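Local coordinates for protein DJ-1 homolog D (PDB 4OGG) that belongs to the DJ-1/PfpI family and carries two copies of the family's fold in tandem within one chain, at residues V32-D43 with F66-V75; I351-V361 with G368-L379. All coordinates share one frame; numbering follows the deposited sequence.

Contact 1 of 2, residues V32-D43 with F66-V75; sequences VHTVCPGKKAGD and FTLNATFDEV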
loop_
_atom_site.group_PDB
_atom_site.type_symbol
_atom_site.label_atom_id
_atom_site.label_comp_id
_atom_site.label_asym_id
_atom_site.label_seq_id
_atom_site.Cartn_x
_atom_site.Cartn_y
_atom_site.Cartn_z
ATOM N N VAL C 32 -13.736 24.107 18.794
ATOM C CA VAL C 32 -12.453 23.964 18.117
ATOM C C VAL C 32 -12.518 24.235 16.619
ATOM O O VAL C 32 -13.361 23.685 15.909
ATOM C CB VAL C 32 -11.872 22.542 18.315
ATOM C CG1 VAL C 32 -10.471 22.460 17.702
ATOM C CG2 VAL C 32 -11.829 22.197 19.795
ATOM N N HIS C 33 -11.608 25.080 16.150
ATOM C CA HIS C 33 -11.517 25.424 14.737
ATOM C C HIS C 33 -10.203 24.894 14.180
ATOM O O HIS C 33 -9.171 24.940 14.850
ATOM C CB HIS C 33 -11.582 26.942 14.552
ATOM C CG HIS C 33 -12.944 27.517 14.782
ATOM N ND1 HIS C 33 -13.193 28.872 14.753
ATOM C CD2 HIS C 33 -14.134 26.920 15.027
ATOM C CE1 HIS C 33 -14.479 29.085 14.971
ATOM N NE2 HIS C 33 -15.073 27.917 15.140
ATOM N N THR C 34 -10.245 24.390 12.954
ATOM C CA THR C 34 -9.052 23.844 12.313
ATOM C C THR C 34 -8.772 24.597 11.023
ATOM O O THR C 34 -9.666 24.783 10.204
ATOM C CB THR C 34 -9.240 22.361 11.986
ATOM O OG1 THR C 34 -10.427 22.198 11.197
ATOM C CG2 THR C 34 -9.368 21.545 13.267
ATOM N N VAL C 35 -7.521 25.005 10.842
ATOM C CA VAL C 35 -7.118 25.759 9.664
ATOM C C VAL C 35 -5.790 25.283 9.081
ATOM O O VAL C 35 -4.957 24.707 9.780
ATOM C CB VAL C 35 -6.982 27.266 9.999
ATOM C CG1 VAL C 35 -8.318 27.818 10.483
ATOM C CG2 VAL C 35 -5.907 27.473 11.066
ATOM N N CYS C 36 -5.603 25.534 7.790
ATOM C CA CYS C 36 -4.372 25.175 7.101
ATOM C C CYS C 36 -4.095 26.297 6.116
ATOM O O CYS C 36 -4.982 26.680 5.352
ATOM C CB CYS C 36 -4.529 23.858 6.343
ATOM S SG CYS C 36 -3.069 23.424 5.342
ATOM N N PRO C 37 -2.871 26.850 6.124
ATOM C CA PRO C 37 -2.580 27.938 5.182
ATOM C C PRO C 37 -2.903 27.560 3.742
ATOM O O PRO C 37 -2.636 26.441 3.309
ATOM C CB PRO C 37 -1.088 28.203 5.402
ATOM C CG PRO C 37 -0.565 26.865 5.885
ATOM C CD PRO C 37 -1.654 26.431 6.840
ATOM N N GLY C 38 -3.500 28.494 3.009
ATOM C CA GLY C 38 -3.840 28.237 1.622
ATOM C C GLY C 38 -5.094 27.412 1.404
ATOM O O GLY C 38 -5.450 27.117 0.263
ATOM N N LYS C 39 -5.770 27.032 2.484
ATOM C CA LYS C 39 -6.986 26.236 2.369
ATOM C C LYS C 39 -8.145 26.891 3.101
ATOM O O LYS C 39 -7.940 27.700 4.005
ATOM C CB LYS C 39 -6.755 24.820 2.910
ATOM C CG LYS C 39 -5.685 24.059 2.145
ATOM C CD LYS C 39 -5.673 22.570 2.461
ATOM C CE LYS C 39 -4.648 21.860 1.584
ATOM N NZ LYS C 39 -4.707 20.375 1.700
ATOM N N LYS C 40 -9.361 26.532 2.704
ATOM C CA LYS C 40 -10.560 27.097 3.306
ATOM C C LYS C 40 -11.380 26.027 4.009
ATOM O O LYS C 40 -11.149 24.831 3.823
ATOM C CB LYS C 40 -11.425 27.758 2.230
ATOM C CG LYS C 40 -10.673 28.708 1.311
ATOM C CD LYS C 40 -11.614 29.373 0.313
ATOM C CE LYS C 40 -12.361 28.344 -0.525
ATOM N NZ LYS C 40 -13.248 28.994 -1.536
ATOM N N ALA C 41 -12.342 26.463 4.818
ATOM C CA ALA C 41 -13.204 25.535 5.532
ATOM C C ALA C 41 -13.847 24.612 4.508
ATOM O O ALA C 41 -14.304 25.059 3.453
ATOM C CB ALA C 41 -14.279 26.295 6.301
ATOM N N GLY C 42 -13.880 23.323 4.823
ATOM C CA GLY C 42 -14.455 22.361 3.907
ATOM C C GLY C 42 -13.378 21.613 3.143
ATOM O O GLY C 42 -13.617 20.504 2.667
ATOM N N ASP C 43 -12.200 22.220 3.009
ATOM C CA ASP C 43 -11.092 21.576 2.306
ATOM C C ASP C 43 -10.519 20.466 3.176
ATOM O O ASP C 43 -10.714 20.459 4.390
ATOM C CB ASP C 43 -9.976 22.574 1.984
ATOM C CG ASP C 43 -10.337 23.516 0.855
ATOM O OD1 ASP C 43 -11.282 23.216 0.096
ATOM O OD2 ASP C 43 -9.655 24.550 0.719
ATOM N N PHE C 66 -8.362 14.605 6.594
ATOM C CA PHE C 66 -8.959 15.463 7.612
ATOM C C PHE C 66 -9.639 16.683 7.000
ATOM O O PHE C 66 -9.011 17.445 6.268
ATOM C CB PHE C 66 -7.893 15.938 8.603
ATOM C CG PHE C 66 -8.463 16.628 9.805
ATOM C CD1 PHE C 66 -8.885 15.894 10.907
ATOM C CD2 PHE C 66 -8.633 18.006 9.815
ATOM C CE1 PHE C 66 -9.472 16.524 12.005
ATOM C CE2 PHE C 66 -9.221 18.647 10.907
ATOM C CZ PHE C 66 -9.641 17.901 12.003
ATOM N N THR C 67 -10.914 16.876 7.325
ATOM C CA THR C 67 -11.675 18.004 6.795
ATOM C C THR C 67 -11.614 19.216 7.722
ATOM O O THR C 67 -12.009 19.143 8.885
ATOM C CB THR C 67 -13.152 17.622 6.574
ATOM O OG1 THR C 67 -13.230 16.455 5.742
ATOM C CG2 THR C 67 -13.896 18.767 5.899
ATOM N N LEU C 68 -11.114 20.326 7.192
ATOM C CA LEU C 68 -10.988 21.570 7.946
ATOM C C LEU C 68 -12.359 22.214 8.123
ATOM O O LEU C 68 -13.222 22.071 7.259
ATOM C CB LEU C 68 -10.070 22.535 7.195
ATOM C CG LEU C 68 -8.688 21.977 6.838
ATOM C CD1 LEU C 68 -7.995 22.912 5.857
ATOM C CD2 LEU C 68 -7.856 21.798 8.111
ATOM N N ASN C 69 -12.559 22.918 9.237
ATOM C CA ASN C 69 -13.835 23.581 9.481
ATOM C C ASN C 69 -13.702 25.097 9.563
ATOM O O ASN C 69 -14.672 25.798 9.864
ATOM C CB ASN C 69 -14.508 23.040 10.755
ATOM C CG ASN C 69 -13.771 23.415 12.030
ATOM O OD1 ASN C 69 -12.789 24.153 12.012
ATOM N ND2 ASN C 69 -14.261 22.908 13.155
ATOM N N ALA C 70 -12.507 25.603 9.280
ATOM C CA ALA C 70 -12.259 27.041 9.315
ATOM C C ALA C 70 -11.292 27.472 8.216
ATOM O O ALA C 70 -10.566 26.651 7.647
ATOM C CB ALA C 70 -11.723 27.449 10.675
ATOM N N THR C 71 -11.281 28.769 7.930
ATOM C CA THR C 71 -10.432 29.325 6.885
ATOM C C THR C 71 -9.269 30.130 7.461
ATOM O O THR C 71 -9.462 31.184 8.069
ATOM C CB THR C 71 -11.266 30.221 5.941
ATOM O OG1 THR C 71 -12.391 29.472 5.454
ATOM C CG2 THR C 71 -10.423 30.698 4.761
ATOM N N PHE C 72 -8.057 29.622 7.249
ATOM C CA PHE C 72 -6.831 30.241 7.739
ATOM C C PHE C 72 -6.749 31.751 7.497
ATOM O O PHE C 72 -6.473 32.522 8.418
ATOM C CB PHE C 72 -5.622 29.554 7.089
ATOM C CG PHE C 72 -4.302 29.999 7.641
ATOM C CD1 PHE C 72 -3.724 31.198 7.233
ATOM C CD2 PHE C 72 -3.645 29.233 8.598
ATOM C CE1 PHE C 72 -2.513 31.629 7.774
ATOM C CE2 PHE C 72 -2.435 29.653 9.145
ATOM C CZ PHE C 72 -1.867 30.854 8.732
ATOM N N ASP C 73 -6.991 32.155 6.256
ATOM C CA ASP C 73 -6.927 33.555 5.851
ATOM C C ASP C 73 -7.946 34.459 6.550
ATOM O O ASP C 73 -7.810 35.685 6.536
ATOM C CB ASP C 73 -7.105 33.637 4.328
ATOM C CG ASP C 73 -6.963 35.048 3.788
ATOM O OD1 ASP C 73 -7.825 35.898 4.094
ATOM O OD2 ASP C 73 -5.988 35.306 3.049
ATOM N N GLU C 74 -8.952 33.855 7.173
ATOM C CA GLU C 74 -9.996 34.612 7.857
ATOM C C GLU C 74 -9.935 34.499 9.379
ATOM O O GLU C 74 -10.870 34.900 10.073
ATOM C CB GLU C 74 -11.367 34.147 7.364
ATOM C CG GLU C 74 -11.675 34.554 5.934
ATOM C CD GLU C 74 -12.845 33.787 5.348
ATOM O OE1 GLU C 74 -13.821 33.529 6.083
ATOM O OE2 GLU C 74 -12.790 33.450 4.149
ATOM N N VAL C 75 -8.831 33.967 9.888
ATOM C CA VAL C 75 -8.648 33.790 11.325
ATOM C C VAL C 75 -8.499 35.088 12.115
ATOM O O VAL C 75 -7.727 35.972 11.745
ATOM C CB VAL C 75 -7.407 32.909 11.621
ATOM C CG1 VAL C 75 -7.105 32.907 13.114
ATOM C CG2 VAL C 75 -7.651 31.492 11.133
HETATM O O HOH W 1 -12.279 20.209 11.352
HETATM O O HOH W 2 -7.937 26.796 6.554
HETATM O O HOH W 3 -7.146 30.403 3.923
#

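Contact 2 of 2, residues I351-V361 with G368-L379; sequences IDRCFTDGNLV and GHPEFVSQLMAL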
loop_
_atom_site.group_PDB
_atom_site.type_symbol
_atom_site.label_atom_id
_atom_site.label_comp_id
_atom_site.label_asym_id
_atom_site.label_seq_id
_atom_site.Cartn_x
_atom_site.Cartn_y
_atom_site.Cartn_z
ATOM N N ILE C 351 -24.399 12.350 11.032
ATOM C CA ILE C 351 -23.585 11.190 11.368
ATOM C C ILE C 351 -22.791 11.332 12.667
ATOM O O ILE C 351 -22.366 10.333 13.246
ATOM C CB ILE C 351 -22.604 10.861 10.215
ATOM C CG1 ILE C 351 -21.970 9.489 10.447
ATOM C CG2 ILE C 351 -21.535 11.934 10.110
ATOM C CD1 ILE C 351 -22.959 8.350 10.351
ATOM N N ASP C 352 -22.601 12.564 13.131
ATOM C CA ASP C 352 -21.843 12.800 14.355
ATOM C C ASP C 352 -22.729 12.896 15.596
ATOM O O ASP C 352 -22.258 13.238 16.683
ATOM C CB ASP C 352 -21.000 14.071 14.213
ATOM C CG ASP C 352 -21.845 15.319 14.065
ATOM O OD1 ASP C 352 -22.829 15.288 13.297
ATOM O OD2 ASP C 352 -21.517 16.338 14.708
ATOM N N ARG C 353 -24.010 12.584 15.431
ATOM C CA ARG C 353 -24.956 12.627 16.539
ATOM C C ARG C 353 -24.911 11.323 17.336
ATOM O O ARG C 353 -24.766 10.237 16.768
ATOM C CB ARG C 353 -26.374 12.864 16.005
ATOM C CG ARG C 353 -27.462 12.840 17.071
ATOM C CD ARG C 353 -28.855 12.803 16.447
ATOM N NE ARG C 353 -29.232 14.054 15.799
ATOM C CZ ARG C 353 -29.404 15.204 16.442
ATOM N NH1 ARG C 353 -29.230 15.263 17.755
ATOM N NH2 ARG C 353 -29.755 16.295 15.773
ATOM N N CYS C 354 -25.012 11.435 18.657
ATOM C CA CYS C 354 -25.017 10.265 19.530
ATOM C C CYS C 354 -26.265 10.296 20.398
ATOM O O CYS C 354 -26.879 11.348 20.580
ATOM C CB CYS C 354 -23.769 10.228 20.414
ATOM S SG CYS C 354 -22.270 9.758 19.525
ATOM N N PHE C 355 -26.634 9.139 20.934
ATOM C CA PHE C 355 -27.828 9.038 21.759
ATOM C C PHE C 355 -27.559 8.354 23.090
ATOM O O PHE C 355 -26.665 7.514 23.211
ATOM C CB PHE C 355 -28.906 8.251 21.009
ATOM C CG PHE C 355 -29.300 8.856 19.691
ATOM C CD1 PHE C 355 -30.198 9.916 19.634
ATOM C CD2 PHE C 355 -28.784 8.351 18.501
ATOM C CE1 PHE C 355 -30.580 10.465 18.412
ATOM C CE2 PHE C 355 -29.158 8.891 17.273
ATOM C CZ PHE C 355 -30.059 9.950 17.228
ATOM N N THR C 356 -28.350 8.723 24.089
ATOM C CA THR C 356 -28.239 8.135 25.414
ATOM C C THR C 356 -29.586 7.528 25.787
ATOM O O THR C 356 -30.616 8.201 25.739
ATOM C CB THR C 356 -27.855 9.189 26.480
ATOM O OG1 THR C 356 -26.515 9.646 26.247
ATOM C CG2 THR C 356 -27.949 8.591 27.881
ATOM N N ASP C 357 -29.568 6.247 26.138
ATOM C CA ASP C 357 -30.772 5.531 26.541
ATOM C C ASP C 357 -30.437 4.851 27.853
ATOM O O ASP C 357 -29.859 3.764 27.872
ATOM C CB ASP C 357 -31.166 4.486 25.490
ATOM C CG ASP C 357 -32.349 3.635 25.929
ATOM O OD1 ASP C 357 -33.364 4.210 26.378
ATOM O OD2 ASP C 357 -32.267 2.391 25.821
ATOM N N GLY C 358 -30.791 5.503 28.955
ATOM C CA GLY C 358 -30.486 4.938 30.253
ATOM C C GLY C 358 -28.982 4.865 30.412
ATOM O O GLY C 358 -28.297 5.884 30.330
ATOM N N ASN C 359 -28.463 3.659 30.615
ATOM C CA ASN C 359 -27.030 3.451 30.793
ATOM C C ASN C 359 -26.316 3.215 29.467
ATOM O O ASN C 359 -25.105 3.002 29.440
ATOM C CB ASN C 359 -26.788 2.240 31.693
ATOM C CG ASN C 359 -27.110 0.925 30.998
ATOM O OD1 ASN C 359 -28.182 0.763 30.416
ATOM N ND2 ASN C 359 -26.180 -0.021 31.059
ATOM N N LEU C 360 -27.062 3.262 28.370
ATOM C CA LEU C 360 -26.483 3.003 27.056
ATOM C C LEU C 360 -26.263 4.227 26.172
ATOM O O LEU C 360 -27.201 4.957 25.856
ATOM C CB LEU C 360 -27.360 1.993 26.311
ATOM C CG LEU C 360 -26.878 1.521 24.937
ATOM C CD1 LEU C 360 -25.578 0.740 25.088
ATOM C CD2 LEU C 360 -27.949 0.656 24.298
ATOM N N VAL C 361 -25.012 4.437 25.770
ATOM C CA VAL C 361 -24.655 5.547 24.891
ATOM C C VAL C 361 -24.179 4.947 23.574
ATOM O O VAL C 361 -23.281 4.102 23.559
ATOM C CB VAL C 361 -23.503 6.408 25.471
ATOM C CG1 VAL C 361 -23.076 7.454 24.445
ATOM C CG2 VAL C 361 -23.949 7.086 26.763
ATOM N N GLY C 368 -18.679 11.209 15.309
ATOM C CA GLY C 368 -19.469 11.454 16.506
ATOM C C GLY C 368 -18.779 11.327 17.856
ATOM O O GLY C 368 -19.449 11.325 18.890
ATOM N N HIS C 369 -17.453 11.244 17.869
ATOM C CA HIS C 369 -16.727 11.107 19.130
ATOM C C HIS C 369 -16.969 12.206 20.169
ATOM O O HIS C 369 -17.016 11.922 21.367
ATOM C CB HIS C 369 -15.228 10.961 18.856
ATOM C CG HIS C 369 -14.851 9.612 18.327
ATOM N ND1 HIS C 369 -13.727 9.398 17.562
ATOM C CD2 HIS C 369 -15.455 8.406 18.453
ATOM C CE1 HIS C 369 -13.655 8.119 17.235
ATOM N NE2 HIS C 369 -14.692 7.495 17.764
ATOM N N PRO C 370 -17.123 13.470 19.736
ATOM C CA PRO C 370 -17.357 14.521 20.732
ATOM C C PRO C 370 -18.592 14.232 21.581
ATOM O O PRO C 370 -18.527 14.266 22.809
ATOM C CB PRO C 370 -17.510 15.774 19.877
ATOM C CG PRO C 370 -16.566 15.494 18.739
ATOM C CD PRO C 370 -16.897 14.057 18.403
ATOM N N GLU C 371 -19.715 13.936 20.931
ATOM C CA GLU C 371 -20.940 13.639 21.664
ATOM C C GLU C 371 -20.836 12.288 22.355
ATOM O O GLU C 371 -21.389 12.093 23.438
ATOM C CB GLU C 371 -22.152 13.665 20.729
ATOM C CG GLU C 371 -22.446 15.046 20.152
ATOM C CD GLU C 371 -23.840 15.159 19.560
ATOM O OE1 GLU C 371 -24.149 16.218 18.970
ATOM O OE2 GLU C 371 -24.632 14.199 19.690
ATOM N N PHE C 372 -20.116 11.359 21.732
ATOM C CA PHE C 372 -19.923 10.025 22.294
ATOM C C PHE C 372 -19.261 10.150 23.668
ATOM O O PHE C 372 -19.772 9.647 24.671
ATOM C CB PHE C 372 -19.031 9.192 21.362
ATOM C CG PHE C 372 -18.903 7.741 21.758
ATOM C CD1 PHE C 372 -20.012 6.897 21.743
ATOM C CD2 PHE C 372 -17.661 7.207 22.094
ATOM C CE1 PHE C 372 -19.886 5.545 22.052
ATOM C CE2 PHE C 372 -17.520 5.855 22.406
ATOM C CZ PHE C 372 -18.636 5.020 22.383
ATOM N N VAL C 373 -18.120 10.830 23.706
ATOM C CA VAL C 373 -17.388 11.018 24.951
ATOM C C VAL C 373 -18.164 11.915 25.914
ATOM O O VAL C 373 -18.230 11.641 27.113
ATOM C CB VAL C 373 -15.998 11.638 24.682
ATOM C CG1 VAL C 373 -15.279 11.905 25.997
ATOM C CG2 VAL C 373 -15.173 10.696 23.816
ATOM N N SER C 374 -18.761 12.977 25.383
ATOM C CA SER C 374 -19.529 13.916 26.202
ATOM C C SER C 374 -20.692 13.231 26.922
ATOM O O SER C 374 -20.905 13.438 28.119
ATOM C CB SER C 374 -20.067 15.056 25.328
ATOM O OG SER C 374 -20.795 15.996 26.100
ATOM N N GLN C 375 -21.446 12.415 26.195
ATOM C CA GLN C 375 -22.582 11.728 26.795
ATOM C C GLN C 375 -22.144 10.652 27.783
ATOM O O GLN C 375 -22.841 10.384 28.759
ATOM C CB GLN C 375 -23.487 11.151 25.703
ATOM C CG GLN C 375 -24.071 12.251 24.817
ATOM C CD GLN C 375 -25.082 11.755 23.801
ATOM O OE1 GLN C 375 -25.393 12.457 22.837
ATOM N NE2 GLN C 375 -25.612 10.556 24.015
ATOM N N LEU C 376 -20.990 10.037 27.541
ATOM C CA LEU C 376 -20.491 9.031 28.468
ATOM C C LEU C 376 -20.076 9.750 29.751
ATOM O O LEU C 376 -20.297 9.253 30.858
ATOM C CB LEU C 376 -19.294 8.288 27.872
ATOM C CG LEU C 376 -18.540 7.361 28.829
ATOM C CD1 LEU C 376 -19.495 6.356 29.460
ATOM C CD2 LEU C 376 -17.435 6.642 28.065
ATOM N N MET C 377 -19.476 10.927 29.594
ATOM C CA MET C 377 -19.048 11.729 30.736
ATOM C C MET C 377 -20.245 12.067 31.614
ATOM O O MET C 377 -20.171 11.978 32.839
ATOM C CB MET C 377 -18.387 13.024 30.257
ATOM C CG MET C 377 -17.007 12.832 29.649
ATOM S SD MET C 377 -16.382 14.339 28.878
ATOM C CE MET C 377 -16.123 15.385 30.335
ATOM N N ALA C 378 -21.346 12.460 30.979
ATOM C CA ALA C 378 -22.559 12.811 31.704
ATOM C C ALA C 378 -23.022 11.656 32.588
ATOM O O ALA C 378 -23.321 11.850 33.765
ATOM C CB ALA C 378 -23.661 13.194 30.725
ATOM N N LEU C 379 -23.076 10.453 32.019
ATOM C CA LEU C 379 -23.503 9.275 32.773
ATOM C C LEU C 379 -22.552 8.937 33.915
ATOM O O LEU C 379 -22.981 8.449 34.960
ATOM C CB LEU C 379 -23.638 8.058 31.850
ATOM C CG LEU C 379 -24.817 8.055 30.876
ATOM C CD1 LEU C 379 -24.840 6.739 30.115
ATOM C CD2 LEU C 379 -26.120 8.240 31.638
HETATM O O HOH W 4 -20.278 14.508 17.971
HETATM O O HOH W 5 -25.505 10.932 28.573
#

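Contact 1 of 2, residues V32-D43 with F66-V75
The side-chain amide of Asn69 sits beside strand 30-35 and bonds it much as a neighbouring strand would. Asn69 ND2 donates to Val32 O at 3.0 Å, in the carbonyl plane and nearly straight (167°). Asn69 OD1 accepts from Thr34 N at 2.7 Å, with the donor tilted out of the amide's carbonyl plane. A chi1 of 68° places CG between the residue's own N and carbonyl carbon and turns the amide back onto the strand. The two bonds fix its rotation. Thr34 returns the grip, since its OG1 accepts from Asn69 N at 3.0 Å. A water joins the same OG1 to Thr67 O.

Further along, residues 41-43 are bonded to Leu68 and Thr71. Gly42 N donates to Leu68 O at 2.8 Å, and Leu68 N donates to Asp43 O at 2.8 Å. Thr71 OG1 accepts from Ala41 N.

Leu68 CD1 packs against Cys36 CB at 3.6 Å. Pro37 CB lies over the face of the Phe72 ring, 4.1 Å from its centroid, as a CH-pi contact.

Strand 30-35 is outermost in this chain's first DJ-1/PfpI sheet. On this side the Asn69 amide satisfies Val32 O and Thr34 N; backbone bonds and Thr71 OG1 hold the following loop.

Contact 2 of 2, residues I351-V361 with G368-L379
Glu371 and Gln375 both hold CG anti to the carbonyl carbon (chi1 -66° and -62°) and run extended from there, which carries Glu371 to the backbone N of Cys354 and Gln375 to the side chain of Thr356. Glu371 OE2 accepts from Cys354 N at 3.0 Å, and the donor comes from above the carboxylate plane.

Gln375 is less clear. Its NE2 makes only a weak bond to Thr356 OG1, while its OE1 lies 2.9 Å from Cys354 O, another acceptor. The modelled orientation of this amide is therefore doubtful. A water reinforces the site by joining Thr356 OG1 to Gln375 O. A second water links Asp352 O to Glu371 N at the start of the helix.

Cys354 CB points toward the helix and touches Glu371 CB at 3.8 Å. Its SG lies 3.3 Å from the carbonyl O of Gly368, at the N-cap position, and meets the Phe372 ring at its edge, 5.5 Å from the centroid. At the far end Val361 CG2 packs tightly on Leu379 CD1 at 3.5 Å.

A type II' turn from Asp357 to Leu360 joins strands 355-357 and 360-362 into a beta hairpin. The helix packs on it, running at 28° to strand 355-357 with the axes 9.0 Å apart. Strand 360-362 pairs with strand 307-309, where Phe372 and Leu376 touch Ala308. Met377 rests on Leu221 of helix 208-221. Pro370 and Val373 reach helix 15-27 of the first family copy.

Contact 1 comes first along the chain and closes before contact 2 opens. Each lies in a different family copy. Their centres are 27 Å apart and their nearest atoms about 8 Å, so they do not touch. The two six-stranded sheets share the strand order 2-1-3-4-6-5. Contact 1 is at one outermost strand of the first sheet, 30-35. Contact 2 takes in strand 355-357, outermost in the second sheet, and 360-362 beside it; the counterpart of 30-35 there is 224-228, at the other side. Helix 15-27 meets both contacts: Phe22 and Met19 pack on contact 1, Gln23 and Ala27 on the helix of contact 2, and Gln26 touches both. This helix thus joins the two copies.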